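Local coordinates for histidine-containing Phosphotransfer Protein type 1, MtHPt1 (Medicago truncatula, PDB 3US6) that probably relays phosphoryl groups from cytokinin sensor histidine kinases to response regulators, as a histidine-containing phosphotransfer protein of the plant two-component pathway, at residues M19-F27 against E122-L133; L60-F71 against Q107-L116. All coordinates share one frame; numbering follows the deposited sequence.

In the fold
From the N terminus, helix 3-19 ends in the turn that opens interaction 1, where residues 19-27 lead into helix 25-32 and pack on the middle of helix 109-142. That contact closes a long, mostly helical loop of 94 residues. Nested inside it, interaction 2 closes a shorter loop of 35 residues: the end of helix 41-64 and the turn after it meet the turn 107-108 and the start of helix 109-142. The two contacts share that last helix but do not touch, their centres about 25 Å apart. Interaction 1 ties the N-terminal helices to the helix bundle; interaction 2 joins helices 41-64 and 109-142 at the bundle's far end.

Interaction 1: M19-F27 against E122-L133; sequences MEGFLDGQF and EYLLVKNKLETL
Phe-22 meets Lys-129 where the turn between helices 3-19 and 25-32 of this helical-bundle phosphotransfer protein lies against the long helix 109-142. A Schellman motif with Gly-21 at positive phi ends the first helix, and Asp-24 N-caps the next. Between these two signals, Phe-22 and Leu-23 turn into the bundle. With CG anti to the carbonyl carbon (chi1 -68°), the Phe-22 ring is carried toward helix 109-142, where Lys-129 CE sits over one face, 3.6 Å from the centroid and 18° off the normal, a CH-pi contact. The lysine chain lies across the ring. Leu-125 CD1 comes to the ring edge, 3.8 Å from Phe-22 CE1. Glu-122 OE1 approaches that same CE1 obliquely, but its carboxylate has its stronger partner in Arg-92, a salt bridge to helix 91-106; Arg-92 also donates to Glu-20 O and so links the turn to this helix.

Lys-129 runs extended and bends only at its last torsion (chi4 -68°), which keeps NZ near the ring rim. There it stands 4.1 Å from Glu-20 OE1, beyond a salt bridge, and two waters span the gap, each donating to Glu-20 OE1 and accepting from Lys-129 NZ. The opposite charges probably still favour this pairing.

Deeper in, Leu-23 CD2 touches both Val-126 CG2 (4.2 Å) and Leu-130 CD2, while its other methyl, CD1, lies over one face of the Phe-27 ring. Helix 3-19 packs alongside, with Met-17 against both Leu-23 and Lys-129. Phe-27 runs alongside Leu-130, pointing the other way, with CE1 3.9 Å from Leu-130 CD2, and Leu-133, coming from the far side, brings its CD2 within 4.2 Å of Phe-27 CZ.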
loop_
_atom_site.group_PDB
_atom_site.type_symbol
_atom_site.label_atom_id
_atom_site.label_comp_id
_atom_site.label_asym_id
_atom_site.label_seq_id
_atom_site.Cartn_x
_atom_site.Cartn_y
_atom_site.Cartn_z
ATOM N N MET A 19 -0.547 -9.635 -10.265
ATOM C CA MET A 19 -0.065 -9.611 -11.636
ATOM C C MET A 19 0.229 -8.184 -12.067
ATOM O O MET A 19 1.174 -7.966 -12.830
ATOM C CB MET A 19 -1.090 -10.231 -12.572
ATOM C CG MET A 19 -1.066 -11.702 -12.435
ATOM S SD MET A 19 -2.321 -12.603 -13.398
ATOM C CE MET A 19 -1.698 -12.311 -15.052
ATOM N N GLU A 20 -0.530 -7.235 -11.572
ATOM C CA GLU A 20 -0.400 -5.824 -11.933
ATOM C C GLU A 20 0.633 -5.109 -11.058
ATOM O O GLU A 20 0.896 -3.952 -11.304
ATOM C CB GLU A 20 -1.728 -5.112 -11.876
ATOM C CG GLU A 20 -2.681 -5.701 -12.940
ATOM C CD GLU A 20 -4.116 -5.264 -12.827
ATOM O OE1 GLU A 20 -4.507 -4.480 -11.951
ATOM O OE2 GLU A 20 -4.889 -5.654 -13.736
ATOM N N GLY A 21 1.163 -5.777 -10.029
ATOM C CA GLY A 21 2.210 -5.210 -9.213
ATOM C C GLY A 21 1.752 -4.466 -8.000
ATOM O O GLY A 21 2.610 -3.907 -7.343
ATOM N N PHE A 22 0.457 -4.463 -7.692
ATOM C CA PHE A 22 -0.020 -3.769 -6.540
ATOM C C PHE A 22 0.419 -4.413 -5.228
ATOM O O PHE A 22 0.648 -3.715 -4.241
ATOM C CB PHE A 22 -1.508 -3.604 -6.546
ATOM C CG PHE A 22 -1.960 -2.670 -7.640
ATOM C CD1 PHE A 22 -1.795 -1.298 -7.504
ATOM C CD2 PHE A 22 -2.481 -3.147 -8.819
ATOM C CE1 PHE A 22 -2.144 -0.425 -8.567
ATOM C CE2 PHE A 22 -2.884 -2.299 -9.858
ATOM C CZ PHE A 22 -2.655 -0.916 -9.725
ATOM N N LEU A 23 0.532 -5.764 -5.226
ATOM C CA LEU A 23 0.994 -6.542 -4.081
ATOM C C LEU A 23 2.124 -7.452 -4.539
ATOM O O LEU A 23 2.155 -7.895 -5.697
ATOM C CB LEU A 23 -0.111 -7.369 -3.483
ATOM C CG LEU A 23 -1.287 -6.635 -2.941
ATOM C CD1 LEU A 23 -2.346 -7.657 -2.556
ATOM C CD2 LEU A 23 -0.923 -5.750 -1.801
ATOM N N ASP A 24 3.043 -7.712 -3.623
ATOM C CA ASP A 24 4.132 -8.644 -3.827
ATOM C C ASP A 24 4.192 -9.653 -2.709
ATOM O O ASP A 24 3.282 -9.758 -1.872
ATOM C CB ASP A 24 5.486 -7.933 -4.036
ATOM C CG ASP A 24 6.030 -7.306 -2.783
ATOM O OD1 ASP A 24 5.549 -7.611 -1.668
ATOM O OD2 ASP A 24 6.996 -6.521 -2.879
ATOM N N GLY A 25 5.244 -10.455 -2.704
ATOM C CA GLY A 25 5.345 -11.564 -1.778
ATOM C C GLY A 25 5.352 -11.146 -0.335
ATOM O O GLY A 25 5.112 -12.003 0.553
ATOM N N GLN A 26 5.594 -9.882 -0.028
ATOM C CA GLN A 26 5.579 -9.520 1.369
ATOM C C GLN A 26 4.118 -9.516 1.866
ATOM O O GLN A 26 3.871 -9.747 3.094
ATOM C CB GLN A 26 6.262 -8.212 1.610
ATOM C CG GLN A 26 6.048 -7.700 2.957
ATOM C CD GLN A 26 6.571 -8.651 4.021
ATOM O OE1 GLN A 26 6.069 -8.682 5.188
ATOM N NE2 GLN A 26 7.591 -9.470 3.623
ATOM N N PHE A 27 3.141 -9.339 0.966
ATOM C CA PHE A 27 1.755 -9.434 1.421
ATOM C C PHE A 27 1.451 -10.874 1.784
ATOM O O PHE A 27 0.754 -11.136 2.765
ATOM C CB PHE A 27 0.813 -8.904 0.369
ATOM C CG PHE A 27 -0.618 -8.866 0.842
ATOM C CD1 PHE A 27 -1.021 -7.811 1.655
ATOM C CD2 PHE A 27 -1.524 -9.824 0.484
ATOM C CE1 PHE A 27 -2.314 -7.727 2.115
ATOM C CE2 PHE A 27 -2.806 -9.781 0.941
ATOM C CZ PHE A 27 -3.204 -8.723 1.790
ATOM N N GLU A 122 -0.637 6.004 -6.397
ATOM C CA GLU A 122 -0.370 4.571 -6.153
ATOM C C GLU A 122 -0.865 4.150 -4.758
ATOM O O GLU A 122 -1.475 3.087 -4.601
ATOM C CB GLU A 122 1.100 4.231 -6.318
ATOM C CG GLU A 122 1.527 4.271 -7.785
ATOM C CD GLU A 122 0.907 3.193 -8.656
ATOM O OE1 GLU A 122 0.483 2.128 -8.143
ATOM O OE2 GLU A 122 0.851 3.423 -9.921
ATOM N N TYR A 123 -0.697 5.006 -3.777
ATOM C CA TYR A 123 -1.212 4.719 -2.455
ATOM C C TYR A 123 -2.729 4.596 -2.456
ATOM O O TYR A 123 -3.230 3.638 -1.936
ATOM C CB TYR A 123 -0.769 5.802 -1.440
ATOM C CG TYR A 123 -1.505 5.667 -0.159
ATOM C CD1 TYR A 123 -1.214 4.665 0.702
ATOM C CD2 TYR A 123 -2.529 6.512 0.156
ATOM C CE1 TYR A 123 -1.923 4.506 1.838
ATOM C CE2 TYR A 123 -3.232 6.359 1.293
ATOM C CZ TYR A 123 -2.925 5.343 2.123
ATOM O OH TYR A 123 -3.622 5.197 3.278
ATOM N N LEU A 124 -3.425 5.519 -3.107
ATOM C CA LEU A 124 -4.874 5.462 -3.113
ATOM C C LEU A 124 -5.343 4.236 -3.886
ATOM O O LEU A 124 -6.341 3.608 -3.524
ATOM C CB LEU A 124 -5.464 6.729 -3.686
ATOM C CG LEU A 124 -5.205 7.892 -2.718
ATOM C CD1 LEU A 124 -5.726 9.195 -3.309
ATOM C CD2 LEU A 124 -5.822 7.711 -1.376
ATOM N N LEU A 125 -4.677 3.858 -4.969
ATOM C CA LEU A 125 -5.069 2.675 -5.732
ATOM C C LEU A 125 -5.016 1.452 -4.849
ATOM O O LEU A 125 -5.958 0.645 -4.815
ATOM C CB LEU A 125 -4.183 2.453 -6.972
ATOM C CG LEU A 125 -4.427 3.421 -8.145
ATOM C CD1 LEU A 125 -3.414 3.137 -9.237
ATOM C CD2 LEU A 125 -5.868 3.390 -8.653
ATOM N N VAL A 126 -3.903 1.197 -4.189
ATOM C CA VAL A 126 -3.785 -0.007 -3.408
ATOM C C VAL A 126 -4.669 0.066 -2.157
ATOM O O VAL A 126 -5.158 -0.990 -1.736
ATOM C CB VAL A 126 -2.308 -0.371 -3.089
ATOM C CG1 VAL A 126 -1.698 0.509 -2.030
ATOM C CG2 VAL A 126 -2.179 -1.833 -2.741
ATOM N N LYS A 127 -4.874 1.254 -1.565
ATOM C CA LYS A 127 -5.789 1.350 -0.441
ATOM C C LYS A 127 -7.166 0.893 -0.872
ATOM O O LYS A 127 -7.777 0.077 -0.161
ATOM C CB LYS A 127 -5.836 2.767 0.089
ATOM C CG LYS A 127 -6.900 3.009 1.144
ATOM C CD LYS A 127 -6.920 4.444 1.624
ATOM C CE LYS A 127 -7.835 4.555 2.852
ATOM N NZ LYS A 127 -8.357 5.942 2.968
ATOM N N ASN A 128 -7.688 1.465 -1.931
ATOM C CA ASN A 128 -8.999 1.109 -2.402
ATOM C C ASN A 128 -9.084 -0.394 -2.706
ATOM O O ASN A 128 -10.069 -1.037 -2.313
ATOM C CB ASN A 128 -9.452 1.973 -3.541
ATOM C CG ASN A 128 -9.917 3.320 -3.047
ATOM O OD1 ASN A 128 -11.053 3.485 -2.622
ATOM N ND2 ASN A 128 -9.026 4.297 -3.145
ATOM N N LYS A 129 -8.098 -0.951 -3.392
ATOM C CA LYS A 129 -8.159 -2.355 -3.787
ATOM C C LYS A 129 -8.114 -3.228 -2.514
ATOM O O LYS A 129 -8.791 -4.287 -2.416
ATOM C CB LYS A 129 -7.009 -2.724 -4.721
ATOM C CG LYS A 129 -7.149 -2.093 -6.090
ATOM C CD LYS A 129 -5.884 -2.291 -6.889
ATOM C CE LYS A 129 -5.951 -1.802 -8.343
ATOM N NZ LYS A 129 -6.849 -2.607 -9.137
ATOM N N LEU A 130 -7.269 -2.877 -1.539
ATOM C CA LEU A 130 -7.199 -3.616 -0.285
ATOM C C LEU A 130 -8.519 -3.586 0.473
ATOM O O LEU A 130 -8.937 -4.598 1.054
ATOM C CB LEU A 130 -6.067 -3.131 0.612
ATOM C CG LEU A 130 -4.672 -3.583 0.186
ATOM C CD1 LEU A 130 -3.612 -2.906 0.958
ATOM C CD2 LEU A 130 -4.530 -5.086 0.377
ATOM N N GLU A 131 -9.188 -2.437 0.468
ATOM C CA GLU A 131 -10.498 -2.341 1.143
ATOM C C GLU A 131 -11.470 -3.321 0.493
ATOM O O GLU A 131 -12.260 -3.976 1.177
ATOM C CB GLU A 131 -11.003 -0.928 1.162
ATOM C CG GLU A 131 -10.125 -0.065 2.016
ATOM C CD GLU A 131 -10.593 1.383 2.025
ATOM O OE1 GLU A 131 -11.214 1.885 1.053
ATOM O OE2 GLU A 131 -10.251 2.138 2.959
ATOM N N THR A 132 -11.502 -3.336 -0.817
ATOM C CA THR A 132 -12.342 -4.263 -1.581
ATOM C C THR A 132 -11.986 -5.744 -1.236
ATOM O O THR A 132 -12.863 -6.581 -0.983
ATOM C CB THR A 132 -12.275 -4.001 -3.074
ATOM O OG1 THR A 132 -12.881 -2.731 -3.310
ATOM C CG2 THR A 132 -12.987 -5.088 -3.915
ATOM N N LEU A 133 -10.719 -6.089 -1.274
ATOM C CA LEU A 133 -10.264 -7.426 -0.936
ATOM C C LEU A 133 -10.689 -7.817 0.483
ATOM O O LEU A 133 -11.223 -8.907 0.691
ATOM C CB LEU A 133 -8.739 -7.456 -1.099
ATOM C CG LEU A 133 -8.149 -8.852 -0.906
ATOM C CD1 LEU A 133 -8.405 -9.721 -2.094
ATOM C CD2 LEU A 133 -6.641 -8.733 -0.594
HETATM O O HOH W 1 -5.496 -5.149 -9.398
HETATM O O HOH W 2 -6.072 -2.351 -11.980
#

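Interaction 2: L60-F71 against Q107-L116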
loop_
_atom_site.group_PDB
_atom_site.type_symbol
_atom_site.label_atom_id
_atom_site.label_comp_id
_atom_site.label_asym_id
_atom_site.label_seq_id
_atom_site.Cartn_x
_atom_site.Cartn_y
_atom_site.Cartn_z
ATOM N N LEU A 60 4.086 15.563 3.146
ATOM C CA LEU A 60 4.879 15.603 1.966
ATOM C C LEU A 60 4.295 16.592 0.961
ATOM O O LEU A 60 5.107 17.323 0.348
ATOM C CB LEU A 60 5.002 14.223 1.320
ATOM C CG LEU A 60 6.037 13.261 1.902
ATOM C CD1 LEU A 60 5.930 11.908 1.197
ATOM C CD2 LEU A 60 7.424 13.815 1.673
ATOM N N SER A 61 2.962 16.634 0.765
ATOM C CA SER A 61 2.412 17.543 -0.262
ATOM C C SER A 61 2.725 18.968 0.116
ATOM O O SER A 61 3.206 19.766 -0.712
ATOM C CB SER A 61 0.913 17.395 -0.460
ATOM O OG SER A 61 0.596 16.091 -0.916
ATOM N N PHE A 62 2.545 19.295 1.386
ATOM C CA PHE A 62 2.863 20.640 1.880
ATOM C C PHE A 62 4.342 20.989 1.669
ATOM O O PHE A 62 4.656 22.061 1.160
ATOM C CB PHE A 62 2.493 20.786 3.367
ATOM C CG PHE A 62 2.754 22.192 3.893
ATOM C CD1 PHE A 62 1.864 23.228 3.632
ATOM C CD2 PHE A 62 3.922 22.473 4.556
ATOM C CE1 PHE A 62 2.127 24.521 4.102
ATOM C CE2 PHE A 62 4.183 23.759 5.016
ATOM C CZ PHE A 62 3.282 24.763 4.775
ATOM N N ALA A 63 5.226 20.041 1.972
ATOM C CA ALA A 63 6.628 20.233 1.840
ATOM C C ALA A 63 7.092 20.390 0.403
ATOM O O ALA A 63 8.036 21.185 0.164
ATOM C CB ALA A 63 7.366 19.058 2.496
ATOM N N VAL A 64 6.570 19.595 -0.530
ATOM C CA VAL A 64 7.083 19.680 -1.906
ATOM C C VAL A 64 6.525 20.871 -2.636
ATOM O O VAL A 64 7.136 21.334 -3.603
ATOM C CB VAL A 64 6.885 18.385 -2.726
ATOM C CG1 VAL A 64 7.562 17.250 -2.092
ATOM C CG2 VAL A 64 5.458 18.109 -3.000
ATOM N N ASP A 65 5.425 21.417 -2.164
ATOM C CA ASP A 65 4.731 22.461 -2.910
ATOM C C ASP A 65 5.098 23.825 -2.375
ATOM O O ASP A 65 4.324 24.725 -2.372
ATOM C CB ASP A 65 3.224 22.257 -2.896
ATOM C CG ASP A 65 2.783 21.134 -3.828
ATOM O OD1 ASP A 65 3.513 20.808 -4.769
ATOM O OD2 ASP A 65 1.723 20.571 -3.578
ATOM N N GLN A 66 6.274 23.910 -1.809
ATOM C CA GLN A 66 6.910 25.153 -1.435
ATOM C C GLN A 66 7.943 25.630 -2.486
ATOM O O GLN A 66 8.451 24.793 -3.157
ATOM C CB GLN A 66 7.561 24.987 -0.054
ATOM C CG GLN A 66 6.656 24.431 1.072
ATOM C CD GLN A 66 5.369 25.229 1.385
ATOM O OE1 GLN A 66 5.460 26.373 1.817
ATOM N NE2 GLN A 66 4.177 24.596 1.237
ATOM N N GLN A 67 8.252 26.911 -2.608
ATOM C CA GLN A 67 9.170 27.454 -3.634
ATOM C C GLN A 67 10.504 26.764 -3.523
ATOM O O GLN A 67 11.153 26.399 -4.534
ATOM C CB GLN A 67 9.342 28.970 -3.421
ATOM C CG GLN A 67 9.931 29.802 -4.542
ATOM C CD GLN A 67 10.073 31.288 -4.102
ATOM O OE1 GLN A 67 10.635 31.568 -3.026
ATOM N NE2 GLN A 67 9.534 32.232 -4.914
ATOM N N SER A 68 10.978 26.582 -2.285
ATOM C CA SER A 68 12.219 25.881 -2.009
ATOM C C SER A 68 11.893 24.652 -1.201
ATOM O O SER A 68 11.302 24.747 -0.138
ATOM C CB SER A 68 13.181 26.770 -1.230
ATOM O OG SER A 68 14.370 26.065 -0.907
ATOM N N ILE A 69 12.237 23.499 -1.704
ATOM C CA ILE A 69 11.961 22.245 -1.001
ATOM C C ILE A 69 13.104 21.895 -0.056
ATOM O O ILE A 69 14.291 21.958 -0.449
ATOM C CB ILE A 69 11.784 21.086 -1.957
ATOM C CG1 ILE A 69 10.602 21.350 -2.856
ATOM C CG2 ILE A 69 11.565 19.822 -1.142
ATOM C CD1 ILE A 69 10.311 20.218 -3.884
ATOM N N ASP A 70 12.789 21.505 1.181
ATOM C CA ASP A 70 13.771 20.949 2.100
ATOM C C ASP A 70 13.958 19.484 1.714
ATOM O O ASP A 70 13.214 18.595 2.178
ATOM C CB ASP A 70 13.245 21.003 3.522
ATOM C CG ASP A 70 14.270 20.562 4.547
ATOM O OD1 ASP A 70 15.194 19.749 4.244
ATOM O OD2 ASP A 70 14.131 21.070 5.680
ATOM N N PHE A 71 14.904 19.215 0.809
ATOM C CA PHE A 71 15.059 17.878 0.232
ATOM C C PHE A 71 15.468 16.827 1.254
ATOM O O PHE A 71 15.153 15.657 1.102
ATOM C CB PHE A 71 16.090 17.891 -0.938
ATOM C CG PHE A 71 15.636 18.665 -2.129
ATOM C CD1 PHE A 71 14.656 18.188 -2.941
ATOM C CD2 PHE A 71 16.193 19.911 -2.409
ATOM C CE1 PHE A 71 14.219 18.873 -4.017
ATOM C CE2 PHE A 71 15.733 20.642 -3.508
ATOM C CZ PHE A 71 14.752 20.135 -4.285
ATOM N N GLN A 107 17.643 16.854 -6.576
ATOM C CA GLN A 107 17.139 18.158 -6.150
ATOM C C GLN A 107 16.327 18.873 -7.244
ATOM O O GLN A 107 16.435 20.068 -7.460
ATOM C CB GLN A 107 18.239 19.000 -5.533
ATOM C CG GLN A 107 18.828 18.253 -4.364
ATOM C CD GLN A 107 19.852 19.094 -3.620
ATOM O OE1 GLN A 107 20.065 20.233 -3.943
ATOM N NE2 GLN A 107 20.468 18.518 -2.607
ATOM N N ASN A 108 15.471 18.093 -7.879
ATOM C CA ASN A 108 14.676 18.499 -9.009
ATOM C C ASN A 108 13.272 18.778 -8.490
ATOM O O ASN A 108 12.535 17.864 -8.243
ATOM C CB ASN A 108 14.678 17.350 -10.029
ATOM C CG ASN A 108 13.917 17.651 -11.291
ATOM O OD1 ASN A 108 12.995 18.414 -11.315
ATOM N ND2 ASN A 108 14.301 16.981 -12.346
ATOM N N ILE A 109 12.944 20.042 -8.297
ATOM C CA ILE A 109 11.637 20.379 -7.693
ATOM C C ILE A 109 10.482 19.810 -8.465
ATOM O O ILE A 109 9.599 19.150 -7.915
ATOM C CB ILE A 109 11.508 21.929 -7.546
ATOM C CG1 ILE A 109 12.463 22.385 -6.437
ATOM C CG2 ILE A 109 10.082 22.342 -7.371
ATOM C CD1 ILE A 109 12.279 23.752 -5.932
ATOM N N ASP A 110 10.435 20.072 -9.781
ATOM C CA ASP A 110 9.307 19.619 -10.536
ATOM C C ASP A 110 9.205 18.110 -10.543
ATOM O O ASP A 110 8.100 17.587 -10.462
ATOM C CB ASP A 110 9.388 20.119 -11.989
ATOM C CG ASP A 110 9.088 21.608 -12.137
ATOM O OD1 ASP A 110 8.605 22.242 -11.180
ATOM O OD2 ASP A 110 9.385 22.157 -13.225
ATOM N N ALA A 111 10.316 17.403 -10.681
ATOM C CA ALA A 111 10.217 15.963 -10.678
ATOM C C ALA A 111 9.777 15.429 -9.302
ATOM O O ALA A 111 9.044 14.463 -9.197
ATOM C CB ALA A 111 11.576 15.334 -11.006
ATOM N N CYS A 112 10.230 16.054 -8.230
ATOM C CA CYS A 112 9.691 15.700 -6.915
ATOM C C CYS A 112 8.191 15.894 -6.818
ATOM O O CYS A 112 7.502 15.034 -6.256
ATOM C CB CYS A 112 10.349 16.482 -5.801
ATOM S SG CYS A 112 12.039 15.907 -5.453
ATOM N N ARG A 113 7.681 17.002 -7.376
ATOM C CA ARG A 113 6.256 17.242 -7.306
ATOM C C ARG A 113 5.461 16.177 -8.090
ATOM O O ARG A 113 4.467 15.634 -7.622
ATOM C CB ARG A 113 5.940 18.641 -7.798
ATOM C CG ARG A 113 6.396 19.649 -6.776
ATOM C CD ARG A 113 6.224 21.064 -7.303
ATOM N NE ARG A 113 6.722 22.033 -6.346
ATOM C CZ ARG A 113 6.929 23.313 -6.607
ATOM N NH1 ARG A 113 6.609 23.836 -7.779
ATOM N NH2 ARG A 113 7.431 24.108 -5.702
ATOM N N ARG A 114 5.931 15.872 -9.276
ATOM C CA ARG A 114 5.261 14.885 -10.091
ATOM C C ARG A 114 5.347 13.493 -9.486
ATOM O O ARG A 114 4.417 12.730 -9.504
ATOM C CB ARG A 114 5.875 14.882 -11.463
ATOM C CG ARG A 114 5.400 16.034 -12.264
ATOM C CD ARG A 114 5.789 15.853 -13.701
ATOM N NE ARG A 114 6.771 16.826 -14.070
ATOM C CZ ARG A 114 8.062 16.616 -14.123
ATOM N NH1 ARG A 114 8.547 15.429 -13.879
ATOM N NH2 ARG A 114 8.846 17.599 -14.465
ATOM N N CYS A 115 6.494 13.198 -8.928
ATOM C CA CYS A 115 6.646 11.907 -8.323
ATOM C C CYS A 115 5.810 11.796 -7.062
ATOM O O CYS A 115 5.253 10.721 -6.793
ATOM C CB CYS A 115 8.073 11.712 -7.980
ATOM S SG CYS A 115 8.437 10.010 -7.495
ATOM N N LEU A 116 5.669 12.865 -6.267
ATOM C CA LEU A 116 4.724 12.769 -5.157
ATOM C C LEU A 116 3.310 12.526 -5.675
ATOM O O LEU A 116 2.541 11.765 -5.078
ATOM C CB LEU A 116 4.755 14.009 -4.224
ATOM C CG LEU A 116 3.757 14.071 -3.030
ATOM C CD1 LEU A 116 3.976 12.951 -2.200
ATOM C CD2 LEU A 116 4.021 15.303 -2.218
#
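Arg-113 reaches across to backbone carbonyls at the end of helix 41-64, a side chain gripping the turn where that helix stops. Its chain is extended from CG to NE, and NE donates to Val-64 O at 2.9 Å in a nearly straight bond (171°) close to the guanidinium plane. NH2 adds a weak bond to Gln-66 O at the same plane's edge. Asp-65 OD1 lies well out of that plane, 3.8 Å from Arg-113 NE, a long salt bridge of charges alone. Ile-109 CG2, from one turn earlier, rests over the centre of the guanidinium. A leucine in place of Arg-113 would probably leave the Val-64 and Gln-66 carbonyls without these donors and Asp-65 without its nearby positive charge, setting the turn freer to move.

Leu-116 has CG anti to its backbone N (chi1 177°), bringing CD2 onto helix 41-64 beside Leu-60 CB and Ser-61 CA; Val-64 CG2 is unusually tight against CD2, at 3.2 Å.

Beyond the turn, Phe-71 lies between Ile-69 CB on one face and Gln-107 on the other, with Gln-107 CA 3.7 Å from the ring centroid. The Gln-107 amide lies nearly parallel to the ring. Cys-112 SG meets the ring at its edge, 4.0 Å from Phe-71 CE1.

Helix segments 60-64 and 109-116 run antiparallel (161°), their axes 10.2 Å apart at closest approach. Helix 71-88 adds Val-74 against Leu-60 and Ile-69, while helix 91-106 brings Phe-100 to Leu-116 and Cys-104 to Phe-71, completing this end of the four-helix bundle.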